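Local atomic coordinates of geranylgeranyl pyrophosphate synthase (Corynebacterium glutamicum, PDB entry 3LMD), a protein that probably catalyses the chain-lengthening condensation of isopentenyl diphosphate with allylic diphosphates, a magnesium-dependent step that builds long prenyl diphosphates for isoprenoid biosynthesis. Residues 69-74 against 110-115; 170-175 against 201-206. One frame throughout, in Å; residues are numbered along the deposited sequence. Where two conformers were deposited one is given.

Contact 1 of 2, residues 69-74 against 110-115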
ATOM      1  N   LEU A  69       8.543   3.214  14.791  1.00 55.01           N
ATOM      2  CA  LEU A  69       8.822   4.025  13.607  1.00 61.19           C
ATOM      3  C   LEU A  69       8.140   5.376  13.692  1.00 61.52           C
ATOM      4  O   LEU A  69       8.445   6.282  12.929  1.00 63.06           O
ATOM      5  CB  LEU A  69       8.324   3.323  12.343  1.00 65.18           C
ATOM      6  CG  LEU A  69       9.198   2.260  11.687  1.00 69.64           C
ATOM      7  CD1 LEU A  69       8.393   1.524  10.621  1.00 66.90           C
ATOM      8  CD2 LEU A  69      10.435   2.907  11.082  1.00 71.54           C
ATOM      9  N   THR A  70       7.197   5.507  14.615  1.00 68.51           N
ATOM     10  CA  THR A  70       6.455   6.752  14.747  1.00 78.31           C
ATOM     11  C   THR A  70       7.342   7.802  15.395  1.00 86.70           C
ATOM     12  O   THR A  70       7.674   7.700  16.576  1.00 89.07           O
ATOM     13  CB  THR A  70       5.160   6.558  15.567  1.00 77.97           C
ATOM     14  OG1 THR A  70       4.291   5.656  14.868  1.00 65.60           O
ATOM     15  CG2 THR A  70       4.445   7.888  15.781  1.00 79.24           C
ATOM     16  N   ARG A  71       7.735   8.801  14.609  1.00 93.16           N
ATOM     17  CA  ARG A  71       8.647   9.840  15.072  1.00 99.09           C
ATOM     18  C   ARG A  71       7.892  11.016  15.690  1.00100.86           C
ATOM     19  O   ARG A  71       7.362  11.861  14.970  1.00102.88           O
ATOM     20  CB  ARG A  71       9.510  10.332  13.907  1.00100.33           C
ATOM     21  CG  ARG A  71       8.696  10.939  12.769  1.00106.78           C
ATOM     22  CD  ARG A  71       9.576  11.469  11.640  1.00111.26           C
ATOM     23  NE  ARG A  71       8.809  12.317  10.724  1.00114.79           N
ATOM     24  CZ  ARG A  71       9.267  12.768   9.554  1.00112.77           C
ATOM     25  NH1 ARG A  71      10.494  12.448   9.138  1.00112.87           N
ATOM     26  NH2 ARG A  71       8.493  13.537   8.796  1.00107.43           N
ATOM     27  N   ALA A  72       7.840  11.072  17.019  1.00103.62           N
ATOM     28  CA  ALA A  72       7.248  12.224  17.691  1.00106.14           C
ATOM     29  C   ALA A  72       7.502  13.454  16.822  1.00106.89           C
ATOM     30  O   ALA A  72       8.650  13.867  16.640  1.00106.56           O
ATOM     31  CB  ALA A  72       7.851  12.408  19.080  1.00105.88           C
ATOM     32  N   GLY A  73       6.435  14.028  16.276  1.00107.12           N
ATOM     33  CA  GLY A  73       6.570  15.074  15.263  1.00105.38           C
ATOM     34  C   GLY A  73       6.563  16.505  15.769  1.00103.10           C
ATOM     35  O   GLY A  73       7.538  17.235  15.602  1.00102.68           O
ATOM     36  N   GLY A  74       5.460  16.908  16.389  1.00100.31           N
ATOM     37  CA  GLY A  74       5.245  18.310  16.739  1.00 95.51           C
ATOM     38  C   GLY A  74       3.934  18.787  16.136  1.00 91.23           C
ATOM     39  O   GLY A  74       2.861  18.374  16.577  1.00 92.24           O
ATOM     40  N   ALA A 110       2.499   6.762   5.596  1.00 22.92           N
ATOM     41  CA  ALA A 110       2.713   5.507   4.831  1.00 23.35           C
ATOM     42  C   ALA A 110       3.738   5.732   3.736  1.00 28.41           C
ATOM     43  O   ALA A 110       4.641   4.934   3.522  1.00 27.92           O
ATOM     44  CB  ALA A 110       1.388   4.997   4.231  1.00 22.50           C
ATOM     45  N   THR A 111       3.547   6.843   3.052  1.00 27.77           N
ATOM     46  CA  THR A 111       4.413   7.356   1.996  1.00 36.84           C
ATOM     47  C   THR A 111       5.861   7.506   2.402  1.00 36.40           C
ATOM     48  O   THR A 111       6.772   7.064   1.687  1.00 35.87           O
ATOM     49  CB  THR A 111       3.840   8.739   1.614  1.00 40.50           C
ATOM     50  OG1 THR A 111       3.122   8.606   0.400  1.00 44.54           O
ATOM     51  CG2 THR A 111       4.906   9.828   1.559  1.00 45.93           C
ATOM     52  N   LEU A 112       6.069   8.131   3.558  1.00 29.16           N
ATOM     53  CA  LEU A 112       7.382   8.230   4.156  1.00 37.15           C
ATOM     54  C   LEU A 112       8.016   6.889   4.438  1.00 38.03           C
ATOM     55  O   LEU A 112       9.207   6.689   4.199  1.00 38.57           O
ATOM     56  CB  LEU A 112       7.328   9.015   5.471  1.00 35.44           C
ATOM     57  CG  LEU A 112       7.185  10.531   5.337  1.00 48.41           C
ATOM     58  CD1 LEU A 112       7.040  11.168   6.735  1.00 43.15           C
ATOM     59  CD2 LEU A 112       8.368  11.142   4.571  1.00 41.34           C
ATOM     60  N   TYR A 113       7.255   5.975   5.011  1.00 28.42           N
ATOM     61  CA  TYR A 113       7.826   4.677   5.335  1.00 33.42           C
ATOM     62  C   TYR A 113       8.302   3.967   4.078  1.00 34.48           C
ATOM     63  O   TYR A 113       9.385   3.364   4.076  1.00 35.49           O
ATOM     64  CB  TYR A 113       6.839   3.840   6.139  1.00 32.36           C
ATOM     65  CG  TYR A 113       6.456   4.554   7.415  1.00 39.72           C
ATOM     66  CD1 TYR A 113       7.142   5.709   7.806  1.00 54.73           C
ATOM     67  CD2 TYR A 113       5.426   4.099   8.224  1.00 40.61           C
ATOM     68  CE1 TYR A 113       6.816   6.399   8.974  1.00 56.19           C
ATOM     69  CE2 TYR A 113       5.091   4.780   9.411  1.00 44.90           C
ATOM     70  CZ  TYR A 113       5.798   5.927   9.777  1.00 63.77           C
ATOM     71  OH  TYR A 113       5.489   6.621  10.933  1.00 69.31           O
ATOM     72  N   HIS A 114       7.547   4.059   2.981  1.00 26.50           N
ATOM     73  CA  HIS A 114       8.002   3.425   1.730  0.50 31.14           C
ATOM     74  C   HIS A 114       9.138   4.209   1.080  1.00 35.92           C
ATOM     75  O   HIS A 114      10.038   3.635   0.474  1.00 39.81           O
ATOM     76  CB  HIS A 114       6.854   3.259   0.736  0.50 27.50           C
ATOM     77  CG  HIS A 114       5.902   2.157   1.093  0.50 30.68           C
ATOM     78  ND1 HIS A 114       5.964   1.472   2.291  0.50 29.16           N
ATOM     79  CD2 HIS A 114       4.862   1.626   0.410  0.50 25.63           C
ATOM     80  CE1 HIS A 114       5.002   0.563   2.325  0.50 30.53           C
ATOM     81  NE2 HIS A 114       4.321   0.635   1.194  0.50 33.43           N
ATOM     82  N   ASP A 115       9.083   5.528   1.181  1.00 34.43           N
ATOM     83  CA  ASP A 115      10.189   6.370   0.706  1.00 43.76           C
ATOM     84  C   ASP A 115      11.491   6.069   1.401  1.00 45.85           C
ATOM     85  O   ASP A 115      12.524   5.964   0.750  1.00 56.70           O
ATOM     86  CB  ASP A 115       9.894   7.844   0.946  1.00 46.07           C
ATOM     87  CG  ASP A 115       9.357   8.516  -0.261  1.00 60.82           C
ATOM     88  OD1 ASP A 115       9.439   7.905  -1.345  1.00 78.89           O
ATOM     89  OD2 ASP A 115       8.864   9.660  -0.133  1.00 85.28           O
TER

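Contact 2 of 2, residues 170-175 against 201-206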
ATOM      1  N   GLY A 170      -2.396   7.385  -6.162  1.00 24.74           N
ATOM      2  CA  GLY A 170      -1.792   7.015  -7.466  1.00 26.40           C
ATOM      3  C   GLY A 170      -0.769   8.061  -7.942  1.00 26.22           C
ATOM      4  O   GLY A 170       0.322   7.728  -8.408  1.00 22.63           O
ATOM      5  N   GLU A 171      -1.120   9.327  -7.819  1.00 23.12           N
ATOM      6  CA  GLU A 171      -0.154  10.416  -8.109  1.00 28.03           C
ATOM      7  C   GLU A 171       1.077  10.412  -7.237  1.00 32.14           C
ATOM      8  O   GLU A 171       2.190  10.617  -7.752  1.00 27.87           O
ATOM      9  CB  GLU A 171      -0.807  11.804  -8.027  1.00 26.11           C
ATOM     10  CG  GLU A 171      -1.770  12.045  -9.166  1.00 38.86           C
ATOM     11  CD  GLU A 171      -1.060  11.980 -10.500  1.00 51.16           C
ATOM     12  OE1 GLU A 171      -0.273  12.908 -10.774  1.00 46.99           O
ATOM     13  OE2 GLU A 171      -1.264  10.999 -11.259  1.00 64.58           O
ATOM     14  N   LEU A 172       0.895  10.218  -5.926  1.00 27.53           N
ATOM     15  CA  LEU A 172       2.031  10.196  -5.007  1.00 27.55           C
ATOM     16  C   LEU A 172       2.962   9.080  -5.392  1.00 28.08           C
ATOM     17  O   LEU A 172       4.173   9.253  -5.367  1.00 26.44           O
ATOM     18  CB  LEU A 172       1.604   9.941  -3.540  1.00 30.84           C
ATOM     19  CG  LEU A 172       0.989  11.011  -2.642  1.00 36.35           C
ATOM     20  CD1 LEU A 172       0.411  10.382  -1.385  1.00 36.26           C
ATOM     21  CD2 LEU A 172       2.002  12.036  -2.239  1.00 32.94           C
ATOM     22  N   VAL A 173       2.397   7.914  -5.710  1.00 21.89           N
ATOM     23  CA  VAL A 173       3.215   6.760  -6.057  1.00 25.13           C
ATOM     24  C   VAL A 173       3.919   7.040  -7.400  1.00 26.85           C
ATOM     25  O   VAL A 173       5.081   6.688  -7.595  1.00 25.99           O
ATOM     26  CB  VAL A 173       2.376   5.463  -6.170  1.00 24.70           C
ATOM     27  CG1 VAL A 173       3.251   4.339  -6.734  1.00 25.08           C
ATOM     28  CG2 VAL A 173       1.852   5.047  -4.760  1.00 25.14           C
ATOM     29  N   THR A 174       3.203   7.698  -8.305  1.00 24.30           N
ATOM     30  CA  THR A 174       3.767   8.035  -9.623  1.00 24.70           C
ATOM     31  C   THR A 174       4.965   8.976  -9.411  1.00 25.72           C
ATOM     32  O   THR A 174       6.003   8.798 -10.034  1.00 22.48           O
ATOM     33  CB  THR A 174       2.711   8.660 -10.561  1.00 28.37           C
ATOM     34  OG1 THR A 174       1.676   7.698 -10.793  1.00 24.91           O
ATOM     35  CG2 THR A 174       3.318   9.117 -11.925  1.00 24.37           C
ATOM     36  N   GLY A 175       4.824   9.959  -8.523  1.00 23.67           N
ATOM     37  CA  GLY A 175       5.933  10.885  -8.228  1.00 22.39           C
ATOM     38  C   GLY A 175       7.153  10.179  -7.680  1.00 24.48           C
ATOM     39  O   GLY A 175       8.290  10.482  -8.072  1.00 26.34           O
ATOM     40  N   GLY A 201       2.859  18.162  -3.820  1.00 25.28           N
ATOM     41  CA  GLY A 201       1.705  19.062  -4.002  1.00 26.65           C
ATOM     42  C   GLY A 201       0.374  18.343  -3.862  1.00 30.59           C
ATOM     43  O   GLY A 201      -0.578  18.887  -3.256  1.00 27.30           O
ATOM     44  N   VAL A 202       0.265  17.127  -4.428  1.00 24.92           N
ATOM     45  CA  VAL A 202      -1.082  16.547  -4.572  1.00 24.16           C
ATOM     46  C   VAL A 202      -1.687  16.220  -3.211  1.00 25.99           C
ATOM     47  O   VAL A 202      -2.912  16.238  -3.049  1.00 23.83           O
ATOM     48  CB  VAL A 202      -1.187  15.243  -5.458  1.00 30.58           C
ATOM     49  CG1 VAL A 202      -0.981  15.552  -6.936  1.00 39.22           C
ATOM     50  CG2 VAL A 202      -0.250  14.128  -4.923  1.00 32.41           C
ATOM     51  N   LEU A 203      -0.854  15.899  -2.237  1.00 24.36           N
ATOM     52  CA  LEU A 203      -1.410  15.513  -0.939  1.00 29.30           C
ATOM     53  C   LEU A 203      -1.828  16.737  -0.115  1.00 27.71           C
ATOM     54  O   LEU A 203      -2.788  16.677   0.663  1.00 30.02           O
ATOM     55  CB  LEU A 203      -0.428  14.656  -0.154  1.00 29.84           C
ATOM     56  CG  LEU A 203      -0.930  13.992   1.133  1.00 26.12           C
ATOM     57  CD1 LEU A 203      -2.198  13.114   0.948  1.00 25.81           C
ATOM     58  CD2 LEU A 203       0.262  13.112   1.645  1.00 24.19           C
ATOM     59  N   ILE A 204      -1.116  17.843  -0.282  1.00 26.75           N
ATOM     60  CA  ILE A 204      -1.539  19.087   0.375  1.00 27.06           C
ATOM     61  C   ILE A 204      -2.834  19.575  -0.282  1.00 26.86           C
ATOM     62  O   ILE A 204      -3.775  19.971   0.410  1.00 27.16           O
ATOM     63  CB  ILE A 204      -0.415  20.145   0.313  1.00 26.05           C
ATOM     64  CG1 ILE A 204       0.809  19.624   1.080  1.00 30.63           C
ATOM     65  CG2 ILE A 204      -0.854  21.475   0.921  1.00 28.14           C
ATOM     66  CD1 ILE A 204       2.048  20.480   0.843  1.00 31.50           C
ATOM     67  N   ALA A 205      -2.896  19.508  -1.611  1.00 26.31           N
ATOM     68  CA  ALA A 205      -4.120  19.797  -2.355  1.00 25.43           C
ATOM     69  C   ALA A 205      -5.264  18.930  -1.837  1.00 28.96           C
ATOM     70  O   ALA A 205      -6.386  19.412  -1.664  1.00 27.19           O
ATOM     71  CB  ALA A 205      -3.925  19.577  -3.882  1.00 25.39           C
ATOM     72  N   SER A 206      -4.972  17.654  -1.579  1.00 26.78           N
ATOM     73  CA  SER A 206      -5.984  16.729  -1.086  1.00 27.11           C
ATOM     74  C   SER A 206      -6.508  17.119   0.298  1.00 25.44           C
ATOM     75  O   SER A 206      -7.675  16.964   0.578  1.00 26.01           O
ATOM     76  CB  SER A 206      -5.405  15.290  -1.030  1.00 28.00           C
ATOM     77  OG  SER A 206      -6.308  14.428  -0.387  1.00 32.82           O
TER

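Contact 1 of 2, residues 69-74 against 110-115
Leu-69 and Tyr-113 bring the two backbones to their nearest approach, 8.4 Å between CA atoms, where the chain leaving helix 60-69 passes residues 110-115 of helix 95-118. Side chains must bridge the gap, and a tyrosine is long enough to do so. With CG anti to its carbonyl carbon (chi1 -59°), its ring carries OH to the loop backbone, 3.6 Å from Leu-69 O and 3.9 Å from Thr-70 CA. The oxygen of Leu-69 lies obliquely to the ring, while Leu-69 CB packs 4.4 Å from Tyr-113 CZ. Helix 132-157 adds to this apolar patch, Ala-142 touching Leu-69 and Leu-146 touching Tyr-113. Helix 95-118 of the all-helical prenyl synthase fold carries the first aspartate-rich DDxxD motif, which in this family binds diphosphate through magnesium; its Asp-115 has been seen to bind calcium in this protein. Thr-70 OG1 turns back to its own chain, hydrogen-bonded to Val-66 O. Arg-71, extended from CG to NE, is long enough to reach Leu-112, crossing it at about a right angle; Leu-112 CD1 sits over one guanidinium face, 3.5 Å from Arg-71 NH2. The arginine is exposed and poorly ordered, so this contact is probably loose.

Contact 2 of 2, residues 170-175 against 201-206
Helices 159-181 and 188-214, consecutive in the chain, form an antiparallel pair, and Leu-172 meets Val-202 and Leu-203 on their shared face. The segment axes approach to 9.6 Å with 161° between their directions, and the CA atoms of Leu-172 and Val-202 are 7.1 Å apart. Val-202 points its branched end at the neighbouring helix: both methyls face Glu-171 CB, CG1 and CG2 of Val-202 each 3.9 Å from it, and CG2 also reaches Leu-172 CG at 4.1 Å. A short beta-branched residue presents two methyls there without a long chain. Such side-by-side packing of helices builds the all-alpha prenyl synthase fold. Leu-172 extends past Val-202 in the opposite direction and divides its methyls over Leu-203: Leu-172 CD1 lies 4.1 Å from Leu-203 CD2, and Leu-172 CD2 lies against Leu-203 CB. In Leu-203, chi1 -171° and chi2 55° together carry CD2 to Leu-172 CD1. Both leucines also touch helix 95-118, at Thr-107 and Thr-111 for Leu-172 and at Val-104 and His-108 for Leu-203. Glu-171 contributes its aliphatic base here, and its bent chain brings OE1 into a long, weak ion pair with Arg-197.

Helix 95-118 joins the two contacts: in contact 1 residues 110-115 receive the loop after helix 60-69, and the same helix packs against the leucines of contact 2. The centres lie 16 Å apart, yet they touch directly where Thr-111 OG1 meets Leu-172 CD1 at 3.7 Å. Residues 110-115 include the metal ligand Asp-115, and contact 2 packs nearby. Asp-115 and Asp-119 have been seen to bind calcium in this protein, though no metal is bound to this chain; the side chain of Leu-172 is about 8 Å from that of Asp-115, and that of Leu-112 about 7 Å from that of Asp-119. Gln-176 hydrogen-bonds Asp-115, and Lys-199 forms a long, weak ion pair with it.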